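Local coordinates for protein beta-galactosidase (PDB 4OIF) that probably hydrolyses terminal non-reducing beta-D-galactose residues of beta-D-galactosides, as a zinc-binding, homotrimeric member of glycoside hydrolase family 42, at residues A109-Q114 with I206-P211; H122-S127 with N166-A171; V128-T133 with I233-N238; F227-T232 with Q267-S272. All coordinates share one frame; numbering follows the deposited sequence. Where two conformers were deposited one is given.

Interaction 1: A109-Q114 with I206-P211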
loop_
_atom_site.group_PDB
_atom_site.type_symbol
_atom_site.label_atom_id
_atom_site.label_comp_id
_atom_site.label_asym_id
_atom_site.label_seq_id
_atom_site.Cartn_x
_atom_site.Cartn_y
_atom_site.Cartn_z
ATOM N N ALA A 109 7.524 -13.566 11.778
ATOM C CA ALA A 109 7.063 -12.825 12.947
ATOM C C ALA A 109 5.602 -13.136 13.254
ATOM O O ALA A 109 5.211 -13.211 14.425
ATOM C CB ALA A 109 7.257 -11.334 12.742
ATOM N N ALA A 110 4.807 -13.334 12.201
ATOM C CA ALA A 110 3.381 -13.660 12.342
ATOM C C ALA A 110 3.161 -15.118 12.706
ATOM O O ALA A 110 2.037 -15.596 12.669
ATOM C CB ALA A 110 2.636 -13.339 11.070
ATOM N N ARG A 111 4.250 -15.811 13.030
ATOM C CA ARG A 111 4.258 -17.217 13.436
ATOM C C ARG A 111 3.864 -18.207 12.311
ATOM O O ARG A 111 3.483 -19.348 12.574
ATOM C CB ARG A 111 3.366 -17.411 14.668
ATOM C CG ARG A 111 3.697 -16.461 15.843
ATOM C CD ARG A 111 5.200 -16.392 16.113
ATOM N NE ARG A 111 5.509 -16.055 17.499
ATOM C CZ ARG A 111 6.060 -14.907 17.889
ATOM N NH1 ARG A 111 6.373 -13.972 16.988
ATOM N NH2 ARG A 111 6.306 -14.698 19.181
ATOM N N VAL A 112 4.003 -17.784 11.060
ATOM C CA VAL A 112 3.848 -18.683 9.933
ATOM C C VAL A 112 5.145 -19.447 9.637
ATOM O O VAL A 112 6.221 -18.851 9.488
ATOM C CB VAL A 112 3.424 -17.919 8.664
ATOM C CG1 VAL A 112 3.301 -18.869 7.490
ATOM C CG2 VAL A 112 2.118 -17.191 8.904
ATOM N N ARG A 113 5.046 -20.767 9.558
ATOM C CA ARG A 113 6.165 -21.575 9.096
ATOM C C ARG A 113 6.306 -21.441 7.577
ATOM O O ARG A 113 5.336 -21.582 6.828
ATOM C CB ARG A 113 5.982 -23.042 9.477
ATOM C CG ARG A 113 7.125 -23.936 9.026
ATOM C CD ARG A 113 8.364 -23.752 9.892
ATOM N NE ARG A 113 8.188 -24.337 11.223
ATOM C CZ ARG A 113 9.173 -24.532 12.099
ATOM N NH1 ARG A 113 10.422 -24.192 11.802
ATOM N NH2 ARG A 113 8.912 -25.078 13.276
ATOM N N GLN A 114 7.521 -21.163 7.129
ATOM C CA GLN A 114 7.791 -20.993 5.715
ATOM C C GLN A 114 7.984 -22.335 5.021
ATOM O O GLN A 114 8.353 -23.321 5.650
ATOM C CB GLN A 114 9.035 -20.133 5.530
ATOM C CG GLN A 114 8.994 -18.836 6.299
ATOM C CD GLN A 114 8.048 -17.832 5.688
ATOM O OE1 GLN A 114 8.304 -17.298 4.609
ATOM N NE2 GLN A 114 6.947 -17.565 6.375
ATOM N N ILE A 206 7.333 -14.585 28.172
ATOM C CA ILE A 206 7.993 -13.717 27.212
ATOM C C ILE A 206 8.196 -14.390 25.852
ATOM O O ILE A 206 8.840 -15.425 25.756
ATOM C CB ILE A 206 9.353 -13.256 27.746
ATOM C CG1 ILE A 206 9.154 -12.513 29.070
ATOM C CG2 ILE A 206 10.057 -12.397 26.702
ATOM C CD1 ILE A 206 10.430 -12.261 29.857
ATOM N N GLU A 207 7.617 -13.819 24.803
ATOM C CA GLU A 207 7.875 -14.294 23.450
ATOM C C GLU A 207 8.347 -13.131 22.587
ATOM O O GLU A 207 8.205 -11.969 22.968
ATOM C CB GLU A 207 6.631 -14.978 22.845
ATOM C CG GLU A 207 5.274 -14.462 23.341
ATOM C CD GLU A 207 4.131 -15.472 23.146
ATOM O OE1 GLU A 207 2.953 -15.054 23.097
ATOM O OE2 GLU A 207 4.409 -16.686 23.057
ATOM N N SER A 208 8.919 -13.449 21.435
ATOM C CA SER A 208 9.385 -12.424 20.507
ATOM C C SER A 208 8.222 -11.537 20.068
ATOM O O SER A 208 7.070 -11.971 20.079
ATOM C CB SER A 208 10.035 -13.067 19.295
ATOM O OG SER A 208 9.074 -13.825 18.588
ATOM N N PRO A 209 8.522 -10.288 19.692
ATOM C CA PRO A 209 7.483 -9.372 19.221
ATOM C C PRO A 209 6.793 -9.887 17.964
ATOM O O PRO A 209 7.393 -10.641 17.200
ATOM C CB PRO A 209 8.259 -8.082 18.936
ATOM C CG PRO A 209 9.652 -8.534 18.695
ATOM C CD PRO A 209 9.849 -9.653 19.662
ATOM N N SER A 210 5.541 -9.489 17.765
ATOM C CA SER A 210 4.763 -10.004 16.657
ATOM C C SER A 210 3.633 -9.083 16.248
ATOM O O SER A 210 2.983 -8.468 17.096
ATOM C CB SER A 210 4.185 -11.371 17.003
ATOM O OG SER A 210 3.395 -11.841 15.930
ATOM N N PRO A 211 3.403 -8.978 14.933
ATOM C CA PRO A 211 2.267 -8.240 14.378
ATOM C C PRO A 211 0.925 -8.777 14.895
ATOM O O PRO A 211 -0.078 -8.059 14.861
ATOM C CB PRO A 211 2.409 -8.463 12.864
ATOM C CG PRO A 211 3.320 -9.658 12.727
ATOM C CD PRO A 211 4.272 -9.521 13.878
#
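The guanidinium of Arg111 is the flat group that carries this contact, and it is gripped along its rim: Pro209 O, Glu207 CB and the carbonyl carbons of Ala109 and Ser208 all lie at its edge, near its plane, while Ser208 OG and Ser210 CB approach obliquely. Its straightest bond runs from Arg111 NH2 to Ser208 O, 3.0 Å long with an N-H...O angle of 166°; the nitrogen stands above the carbonyl plane. Arg111 NH1 donates back to Ala109 O at 2.9 Å, on a lone pair of that carbonyl, and makes a weak, long bond to Pro209 O. The side chain reaches these oxygens by bending at chi2 (-46°). Two irregular loops of the TIM-barrel domain are joined in this way, one following helix 95-100 and the other preceding helix 218-246, close to the zinc site and at the trimer interface, where Leu115 of the second subunit packs on Arg111 and Glu207. Ala109 O takes a second donor, Ser210 OG, at 2.7 Å, the hydroxyl being set anti to its own backbone N (chi1 178°). Ser208 OG, 3.0 Å from Arg111 NH2, is hydrogen-bonded to His164 and Gln169. Beside this polar cluster, Pro211 CD rests against Ala109 CB at 3.7 Å, and Pro211 CG meets Ala110 CB at 4.1 Å.

Interaction 2: H122-S127 with N166-A171. With ZN (zinc ion), chain D.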
loop_
_atom_site.group_PDB
_atom_site.type_symbol
_atom_site.label_atom_id
_atom_site.label_comp_id
_atom_site.label_asym_id
_atom_site.label_seq_id
_atom_site.Cartn_x
_atom_site.Cartn_y
_atom_site.Cartn_z
ATOM N N HIS A 122 17.417 -19.594 6.732
ATOM C CA HIS A 122 17.420 -20.694 7.682
ATOM C C HIS A 122 17.091 -20.224 9.098
ATOM O O HIS A 122 17.363 -19.080 9.459
ATOM C CB HIS A 122 18.787 -21.345 7.691
ATOM C CG HIS A 122 19.878 -20.416 8.127
ATOM N ND1 HIS A 122 20.413 -19.451 7.294
ATOM C CD2 HIS A 122 20.519 -20.291 9.314
ATOM C CE1 HIS A 122 21.351 -18.787 7.947
ATOM N NE2 HIS A 122 21.436 -19.276 9.173
ATOM N N CYS A 123 16.522 -21.117 9.896
ATOM C CA CYS A 123 16.399 -20.903 11.331
ATOM C C CYS A 123 17.799 -20.813 11.944
ATOM O O CYS A 123 18.599 -21.742 11.797
ATOM C CB CYS A 123 15.576 -22.044 11.965
ATOM S SG CYS A 123 15.719 -22.223 13.782
ATOM N N PHE A 124 18.119 -19.719 12.627
ATOM C CA PHE A 124 19.480 -19.580 13.124
ATOM C C PHE A 124 19.707 -20.349 14.457
ATOM O O PHE A 124 20.834 -20.379 14.981
ATOM C CB PHE A 124 19.871 -18.099 13.319
ATOM C CG PHE A 124 18.829 -17.244 14.022
ATOM C CD1 PHE A 124 18.226 -17.684 15.166
ATOM C CD2 PHE A 124 18.624 -15.918 13.623
ATOM C CE1 PHE A 124 17.336 -16.901 15.848
ATOM C CE2 PHE A 124 17.723 -15.094 14.285
ATOM C CZ PHE A 124 17.071 -15.607 15.438
ATOM N N THR A 125 18.665 -20.992 14.996
ATOM C CA THR A 125 18.812 -21.735 16.261
ATOM C C THR A 125 18.979 -23.242 16.022
ATOM O O THR A 125 19.723 -23.906 16.741
ATOM C CB THR A 125 17.611 -21.499 17.218
ATOM O OG1 THR A 125 17.618 -20.144 17.701
ATOM C CG2 THR A 125 17.692 -22.422 18.434
ATOM N N SER A 126 18.293 -23.769 15.007
ATOM C CA SER A 126 18.297 -25.211 14.694
ATOM C C SER A 126 19.657 -25.913 14.871
ATOM O O SER A 126 20.664 -25.505 14.277
ATOM C CB SER A 126 17.812 -25.423 13.265
ATOM O OG SER A 126 18.220 -26.683 12.768
ATOM N N SER A 127 19.690 -26.955 15.696
ATOM C CA SER A 127 20.945 -27.650 15.956
ATOM C C SER A 127 21.355 -28.454 14.732
ATOM O O SER A 127 22.559 -28.645 14.461
ATOM C CB SER A 127 20.833 -28.559 17.181
ATOM O OG SER A 127 19.822 -29.528 17.015
ATOM N N ASN A 166 9.720 -22.088 18.009
ATOM C CA ASN A 166 9.790 -22.319 19.449
ATOM C C ASN A 166 11.231 -22.546 19.926
ATOM O O ASN A 166 11.558 -22.221 21.083
ATOM C CB ASN A 166 8.882 -23.482 19.847
ATOM C CG ASN A 166 7.397 -23.142 19.703
ATOM O OD1 ASN A 166 6.987 -21.982 19.830
ATOM N ND2 ASN A 166 6.583 -24.160 19.440
ATOM N N LEU A 167 12.093 -23.032 19.035
ATOM C CA LEU A 167 13.509 -23.176 19.330
ATOM C C LEU A 167 14.122 -21.811 19.607
ATOM O O LEU A 167 14.822 -21.594 20.608
ATOM C CB LEU A 167 14.219 -23.850 18.159
ATOM C CG LEU A 167 13.762 -25.280 17.866
ATOM C CD1 LEU A 167 14.734 -25.956 16.913
ATOM C CD2 LEU A 167 13.640 -26.066 19.152
ATOM N N CYS A 168 13.825 -20.885 18.704
ATOM C CA CYS A 168 14.263 -19.508 18.823
ATOM C C CYS A 168 13.629 -18.781 20.016
ATOM O O CYS A 168 14.268 -17.915 20.614
ATOM C CB CYS A 168 13.970 -18.760 17.515
ATOM S SG CYS A 168 15.035 -19.293 16.105
ATOM N N GLN A 169 12.387 -19.117 20.355
ATOM C CA GLN A 169 11.733 -18.508 21.511
ATOM C C GLN A 169 12.481 -18.915 22.767
ATOM O O GLN A 169 12.747 -18.083 23.662
ATOM C CB GLN A 169 10.261 -18.934 21.619
ATOM C CG GLN A 169 9.397 -18.553 20.418
ATOM C CD GLN A 169 9.207 -17.064 20.281
ATOM O OE1 GLN A 169 9.259 -16.329 21.263
ATOM N NE2 GLN A 169 8.985 -16.604 19.055
ATOM N N GLU A 170 12.816 -20.204 22.836
ATOM C CA GLU A 170 13.536 -20.683 24.003
ATOM C C GLU A 170 14.926 -20.059 24.077
ATOM O O GLU A 170 15.356 -19.621 25.152
ATOM C CB GLU A 170 13.613 -22.208 24.014
ATOM C CG GLU A 170 12.553 -22.841 24.917
ATOM C CD GLU A 170 12.547 -22.240 26.334
ATOM O OE1 GLU A 170 13.647 -21.966 26.879
ATOM O OE2 GLU A 170 11.447 -22.032 26.901
ATOM N N ALA A 171 15.603 -19.978 22.934
ATOM C CA ALA A 171 16.932 -19.362 22.896
ATOM C C ALA A 171 16.908 -17.869 23.298
ATOM O O ALA A 171 17.829 -17.378 23.961
ATOM C CB ALA A 171 17.552 -19.534 21.504
HETATM ZN ZN ZN D . 14.037 -20.689 14.685
#
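Cys123 and Cys168 turn their sulfurs toward one another across a zinc ion, one from a loop and the other from the first turn of helix 166-179. Cys123 SG is anti to its backbone N (chi1 163°), whereas Cys168 SG is anti to its carbonyl carbon (chi1 -70°); with the metal between them, Cys123 SG and Cys168 SG end 3.8 Å apart. Zinc lies 2.5 Å from Cys123 SG and 2.2 Å from Cys168 SG, and Cys163 and Cys165 complete the four-cysteine site. Phe124 and Thr125 both close on Cys168 SG. Phe124, with CG in the crowded position between backbone N and carbonyl carbon (chi1 46°), brings CE1 to 3.3 Å from Cys168 SG, an oblique sulfur-aromatic contact. Thr125 meets the same sulfur from another direction, its OG1 3.2 Å from Cys168 SG, although the hydroxyl is hydrogen-bonded to Gln231 of helix 218-246. The methyl Thr125 CG2, anti to the backbone N, crosses Leu167 obliquely and touches its CB at 3.8 Å, while Ala171 CB approaches Thr125 OG1 one helical turn later. Cys123 SG accepts the backbone N-H of Ser126 at 3.2 Å and, more weakly, that of Thr125. Such N-H...S bonds would be expected to offset part of the negative charge that four thiolates would place around one zinc ion, so the loop backbone probably helps to stabilise the metal centre electrostatically.

Interaction 3: V128-T133 with I233-N238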
loop_
_atom_site.group_PDB
_atom_site.type_symbol
_atom_site.label_atom_id
_atom_site.label_comp_id
_atom_site.label_asym_id
_atom_site.label_seq_id
_atom_site.Cartn_x
_atom_site.Cartn_y
_atom_site.Cartn_z
ATOM N N VAL A 128 20.355 -28.903 13.985
ATOM C CA VAL A 128 20.601 -29.678 12.791
ATOM C C VAL A 128 21.318 -28.832 11.740
ATOM O O VAL A 128 22.301 -29.277 11.145
ATOM C CB VAL A 128 19.291 -30.229 12.229
ATOM C CG1 VAL A 128 19.456 -30.640 10.765
ATOM C CG2 VAL A 128 18.813 -31.379 13.088
ATOM N N TYR A 129 20.853 -27.605 11.528
ATOM C CA TYR A 129 21.452 -26.789 10.492
ATOM C C TYR A 129 22.856 -26.340 10.905
ATOM O O TYR A 129 23.770 -26.275 10.075
ATOM C CB TYR A 129 20.570 -25.583 10.155
ATOM C CG TYR A 129 20.913 -25.048 8.799
ATOM C CD1 TYR A 129 20.867 -25.877 7.680
ATOM C CD2 TYR A 129 21.327 -23.736 8.631
ATOM C CE1 TYR A 129 21.203 -25.407 6.430
ATOM C CE2 TYR A 129 21.661 -23.253 7.379
ATOM C CZ TYR A 129 21.600 -24.093 6.284
ATOM O OH TYR A 129 21.927 -23.609 5.036
ATOM N N ARG A 130 23.026 -26.054 12.191
ATOM C CA ARG A 130 24.340 -25.715 12.731
ATOM C C ARG A 130 25.335 -26.854 12.508
ATOM O O ARG A 130 26.471 -26.629 12.050
ATOM C CB ARG A 130 24.228 -25.361 14.219
ATOM C CG ARG A 130 23.716 -23.952 14.440
ATOM C CD ARG A 130 23.344 -23.664 15.880
ATOM N NE ARG A 130 22.843 -22.293 16.013
ATOM C CZ ARG A 130 23.548 -21.280 16.512
ATOM N NH1 ARG A 130 24.784 -21.483 16.952
ATOM N NH2 ARG A 130 23.010 -20.069 16.588
ATOM N N GLU A 131 24.887 -28.079 12.779
ATOM C CA GLU A 131 25.727 -29.258 12.577
ATOM C C GLU A 131 26.034 -29.573 11.103
ATOM O O GLU A 131 27.180 -29.877 10.763
ATOM C CB GLU A 131 25.088 -30.472 13.251
ATOM C CG GLU A 131 25.211 -30.424 14.773
ATOM C CD GLU A 131 24.409 -31.503 15.489
ATOM O OE1 GLU A 131 24.012 -32.496 14.835
ATOM O OE2 GLU A 131 24.177 -31.350 16.714
ATOM N N LYS A 132 25.033 -29.501 10.232
ATOM C CA LYS A 132 25.266 -29.813 8.828
ATOM C C LYS A 132 26.154 -28.756 8.159
ATOM O O LYS A 132 27.069 -29.111 7.376
ATOM C CB LYS A 132 23.939 -29.961 8.088
ATOM C CG LYS A 132 23.104 -31.158 8.559
ATOM C CD LYS A 132 22.917 -32.193 7.457
ATOM C CE LYS A 132 22.238 -33.461 7.979
ATOM N NZ LYS A 132 23.106 -34.286 8.891
ATOM N N THR A 133 25.925 -27.479 8.480
ATOM C CA THR A 133 26.763 -26.443 7.900
ATOM C C THR A 133 28.177 -26.542 8.462
ATOM O O THR A 133 29.155 -26.450 7.714
ATOM C CB THR A 133 26.200 -25.026 8.136
ATOM O OG1 THR A 133 26.078 -24.782 9.538
ATOM C CG2 THR A 133 24.837 -24.873 7.466
ATOM N N ILE A 233 25.497 -14.130 14.899
ATOM C CA ILE A 233 26.936 -14.228 15.134
ATOM C C ILE A 233 27.327 -15.594 15.702
ATOM O O ILE A 233 28.293 -16.207 15.251
ATOM C CB ILE A 233 27.425 -13.143 16.080
ATOM C CG1 ILE A 233 27.221 -11.773 15.443
ATOM C CG2 ILE A 233 28.897 -13.350 16.411
ATOM C CD1 ILE A 233 27.786 -10.615 16.287
ATOM N N SER A 234 26.558 -16.080 16.668
ATOM C CA SER A 234 26.740 -17.428 17.209
ATOM C C SER A 234 26.694 -18.500 16.099
ATOM O O SER A 234 27.529 -19.433 16.086
ATOM C CB SER A 234 25.681 -17.710 18.282
ATOM O OG SER A 234 25.517 -19.099 18.522
ATOM N N PHE A 235 25.740 -18.359 15.171
ATOM C CA PHE A 235 25.671 -19.266 14.025
ATOM C C PHE A 235 26.947 -19.194 13.209
ATOM O O PHE A 235 27.480 -20.220 12.765
ATOM C CB PHE A 235 24.476 -18.945 13.130
ATOM C CG PHE A 235 24.252 -19.946 12.021
ATOM C CD1 PHE A 235 24.959 -19.860 10.826
ATOM C CD2 PHE A 235 23.314 -20.966 12.165
ATOM C CE1 PHE A 235 24.751 -20.789 9.800
ATOM C CE2 PHE A 235 23.094 -21.892 11.141
ATOM C CZ PHE A 235 23.820 -21.802 9.956
ATOM N N PHE A 236 27.421 -17.972 12.994
ATOM C CA PHE A 236 28.662 -17.752 12.259
ATOM C C PHE A 236 29.872 -18.453 12.912
ATOM O O PHE A 236 30.688 -19.083 12.237
ATOM C CB PHE A 236 28.921 -16.248 12.142
ATOM C CG PHE A 236 30.336 -15.895 11.805
ATOM C CD1 PHE A 236 30.749 -15.814 10.481
ATOM C CD2 PHE A 236 31.257 -15.623 12.810
ATOM C CE1 PHE A 236 32.062 -15.482 10.159
ATOM C CE2 PHE A 236 32.573 -15.291 12.497
ATOM C CZ PHE A 236 32.977 -15.222 11.170
ATOM N N GLU A 237 29.989 -18.305 14.224
ATOM C CA GLU A 237 31.090 -18.864 14.982
ATOM C C GLU A 237 31.048 -20.368 14.851
ATOM O O GLU A 237 32.080 -21.047 14.622
ATOM C CB GLU A 237 30.998 -18.434 16.448
ATOM C CG GLU A 237 31.358 -16.975 16.677
ATOM C CD GLU A 237 32.855 -16.718 16.486
ATOM O OE1 GLU A 237 33.618 -17.712 16.571
ATOM O OE2 GLU A 237 33.268 -15.544 16.262
ATOM N N ASN A 238 29.828 -20.882 14.959
ATOM C CA ASN A 238 29.636 -22.293 14.751
ATOM C C ASN A 238 30.124 -22.733 13.385
ATOM O O ASN A 238 30.782 -23.771 13.269
ATOM C CB ASN A 238 28.181 -22.689 14.905
ATOM C CG ASN A 238 28.003 -24.174 14.806
ATOM O OD1 ASN A 238 28.280 -24.887 15.765
ATOM N ND2 ASN A 238 27.568 -24.659 13.645
HETATM O O HOH W 1 25.839 -24.172 17.977
HETATM O O HOH W 2 26.556 -23.149 11.789
#
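Two helices of the TIM-barrel domain, 127-144 and 218-246, pack side by side here, their short segments running at 34° to each other with axes 9.9 Å apart. Arg130 bridges them. Its chain is extended from CG to NE, so that NH1 reaches Ser234 OG at 2.9 Å, close to the guanidinium plane, with a weak second bond from NH2. The backbone at Phe235 CA lies over one guanidinium face, and NH2 has a further partner in Phe124 O of the zinc-site loop. Alongside the arginine stem, Phe235, with CG anti to the backbone N (chi1 -173°), sends its ring obliquely past Arg130 CG toward Tyr129. These two rings meet rim to rim, planes 27° apart, Phe235 CZ being 3.4 Å from Tyr129 CD2, while the Tyr129 hydroxyl bonds to Ser90 O. Asn238 closes the other end of the contact by donating ND2 weakly to Arg130 O at 2.8 Å. A water over the centre of the Phe235 ring links the polar atoms of both helices: it accepts from Asn238 ND2 at 2.6 Å and donates to Phe235 O and to Thr133 OG1, the last at 2.8 Å.

Interaction 4: F227-T232 with Q267-S272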
loop_
_atom_site.group_PDB
_atom_site.type_symbol
_atom_site.label_atom_id
_atom_site.label_comp_id
_atom_site.label_asym_id
_atom_site.label_seq_id
_atom_site.Cartn_x
_atom_site.Cartn_y
_atom_site.Cartn_z
ATOM N N PHE A 227 19.156 -9.796 20.108
ATOM C CA PHE A 227 19.251 -11.243 20.124
ATOM C C PHE A 227 19.399 -11.785 18.721
ATOM O O PHE A 227 20.073 -12.767 18.518
ATOM C CB PHE A 227 18.034 -11.888 20.780
ATOM C CG PHE A 227 17.900 -13.356 20.467
ATOM C CD1 PHE A 227 18.660 -14.291 21.140
ATOM C CD2 PHE A 227 17.035 -13.793 19.484
ATOM C CE1 PHE A 227 18.548 -15.641 20.847
ATOM C CE2 PHE A 227 16.925 -15.132 19.186
ATOM C CZ PHE A 227 17.677 -16.060 19.871
ATOM N N VAL A 228 18.749 -11.158 17.757
ATOM C CA VAL A 228 18.851 -11.598 16.378
ATOM C C VAL A 228 20.304 -11.464 15.924
ATOM O O VAL A 228 20.881 -12.403 15.318
ATOM C CB VAL A 228 17.903 -10.789 15.462
ATOM C CG1 VAL A 228 18.256 -11.012 13.989
ATOM C CG2 VAL A 228 16.444 -11.158 15.762
ATOM N N THR A 229 20.904 -10.318 16.245
ATOM C CA THR A 229 22.326 -10.144 15.961
ATOM C C THR A 229 23.201 -11.211 16.645
ATOM O O THR A 229 23.993 -11.898 15.983
ATOM C CB THR A 229 22.815 -8.748 16.385
ATOM O OG1 THR A 229 22.335 -7.786 15.442
ATOM C CG2 THR A 229 24.345 -8.695 16.410
ATOM N N ASP A 230 23.033 -11.366 17.954
ATOM C CA ASP A 230 23.824 -12.327 18.711
ATOM C C ASP A 230 23.672 -13.757 18.201
ATOM O O ASP A 230 24.645 -14.477 18.079
ATOM C CB ASP A 230 23.463 -12.275 20.192
ATOM C CG ASP A 230 24.148 -11.132 20.920
ATOM O OD1 ASP A 230 25.035 -10.493 20.316
ATOM O OD2 ASP A 230 23.803 -10.874 22.094
ATOM N N GLN A 231 22.453 -14.166 17.896
ATOM C CA GLN A 231 22.211 -15.518 17.471
ATOM C C GLN A 231 22.764 -15.751 16.064
ATOM O O GLN A 231 23.276 -16.850 15.756
ATOM C CB GLN A 231 20.708 -15.833 17.553
ATOM C CG GLN A 231 20.375 -17.313 17.387
ATOM C CD GLN A 231 20.785 -18.200 18.533
ATOM O OE1 GLN A 231 21.839 -18.024 19.139
ATOM N NE2 GLN A 231 19.946 -19.189 18.830
ATOM N N THR A 232 22.707 -14.708 15.233
ATOM C CA THR A 232 23.348 -14.757 13.915
ATOM C C THR A 232 24.872 -14.944 14.046
ATOM O O THR A 232 25.461 -15.832 13.414
ATOM C CB THR A 232 23.041 -13.483 13.107
ATOM O OG1 THR A 232 21.648 -13.447 12.806
ATOM C CG2 THR A 232 23.815 -13.449 11.812
ATOM N N GLN A 267 20.230 -2.545 8.191
ATOM C CA GLN A 267 19.499 -2.348 9.432
ATOM C C GLN A 267 19.199 -3.648 10.146
ATOM O O GLN A 267 18.811 -3.633 11.309
ATOM C CB GLN A 267 18.197 -1.595 9.170
ATOM C CG GLN A 267 18.400 -0.115 8.907
ATOM C CD GLN A 267 19.385 0.480 9.890
ATOM O OE1 GLN A 267 19.066 0.669 11.069
ATOM N NE2 GLN A 267 20.605 0.746 9.420
ATOM N N GLY A 268 19.402 -4.772 9.465
ATOM C CA GLY A 268 19.036 -6.066 10.013
ATOM C C GLY A 268 19.976 -6.672 11.040
ATOM O O GLY A 268 19.606 -7.607 11.754
ATOM N N LEU A 269 21.197 -6.152 11.112
ATOM C CA LEU A 269 22.216 -6.697 12.010
ATOM C C LEU A 269 23.132 -5.588 12.506
ATOM O O LEU A 269 23.414 -4.630 11.786
ATOM C CB LEU A 269 23.040 -7.773 11.298
ATOM C CG LEU A 269 22.364 -9.089 10.929
ATOM C CD1 LEU A 269 23.271 -9.914 10.031
ATOM C CD2 LEU A 269 21.988 -9.863 12.189
ATOM N N ASP A 270 23.589 -5.707 13.743
ATOM C CA ASP A 270 24.530 -4.741 14.284
ATOM C C ASP A 270 25.954 -5.092 13.822
ATOM O O ASP A 270 26.632 -5.927 14.424
ATOM C CB ASP A 270 24.437 -4.706 15.805
ATOM C CG ASP A 270 25.218 -3.562 16.408
ATOM O OD1 ASP A 270 25.983 -2.900 15.679
ATOM O OD2 ASP A 270 25.065 -3.320 17.621
ATOM N N TYR A 271 26.406 -4.453 12.748
ATOM C CA TYR A 271 27.715 -4.767 12.192
ATOM C C TYR A 271 28.863 -4.311 13.088
ATOM O O TYR A 271 29.985 -4.801 12.952
ATOM C CB TYR A 271 27.873 -4.136 10.813
ATOM C CG TYR A 271 27.125 -4.829 9.708
ATOM C CD1 TYR A 271 26.765 -6.168 9.817
ATOM C CD2 TYR A 271 26.773 -4.142 8.552
ATOM C CE1 TYR A 271 26.085 -6.802 8.806
ATOM C CE2 TYR A 271 26.091 -4.764 7.540
ATOM C CZ TYR A 271 25.753 -6.097 7.668
ATOM O OH TYR A 271 25.079 -6.716 6.642
ATOM N N SER A 272 28.601 -3.371 13.995
ATOM C CA SER A 272 29.666 -2.889 14.866
ATOM C C SER A 272 30.055 -4.004 15.833
ATOM O O SER A 272 31.164 -4.038 16.355
ATOM C CB SER A 272 29.248 -1.635 15.629
ATOM O OG SER A 272 28.371 -1.937 16.687
HETATM O O HOH W 3 19.791 -7.716 14.523
#
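With chi1 at -74°, Thr229 holds OG1 anti to its carbonyl carbon and CG2 anti to its backbone N, which directs the hydroxyl at the backbone of Asp270. Here helix 218-246 of the TIM-barrel domain is joined to the loop that leads into the short helix 271-274. The N-H of Asp270 points almost straight at Thr229 OG1, 3.0 Å away at an angle of 168°. A water 2.7 Å from that hydroxyl donates to Gly268 O, so the loop is held at two backbone points, on either side of Leu269. Leu269 packs along the helix: its CD2 methyl reaches Thr232 tip to tip, 3.7 Å from OG1, and lies near Thr229 CA. Thr232 OG1 is itself turned back to donate to Val228 O, from above the carbonyl plane, which leaves its flank to the leucine methyls. Trp423 of helix 419-427 packs on both Thr229 and Asp270. Asp270 is the N-cap of helix 271-274, its CG anti to the backbone N (chi1 -170°). From there Asp270 OD1 accepts twice, at 3.1 Å from Ser272 N and at 2.8 Å from Ser272 OG, both donors standing above the carboxylate plane.

Overall arrangement
All four contacts lie within the TIM-barrel domain and on the same side of the chain's centre. Interaction 2 holds the zinc and touches each of the others: Gln169 NE2 meets Ser208 OG of interaction 1 at 2.8 Å, Phe124 O meets Arg130 NH2 of interaction 3 at 2.7 Å, and Thr125 OG1 meets Gln231 NE2 of interaction 4 at 2.8 Å. Interactions 3 and 4 share helix 218-246, their centres about 15 Å apart, whereas interaction 1 touches neither interaction 3 nor interaction 4. Interaction 1 faces the other subunits of the trimer. Interaction 4 is the most deeply placed, with the Leu269 side chain about 8 Å from that of Glu158, the predicted proton donor.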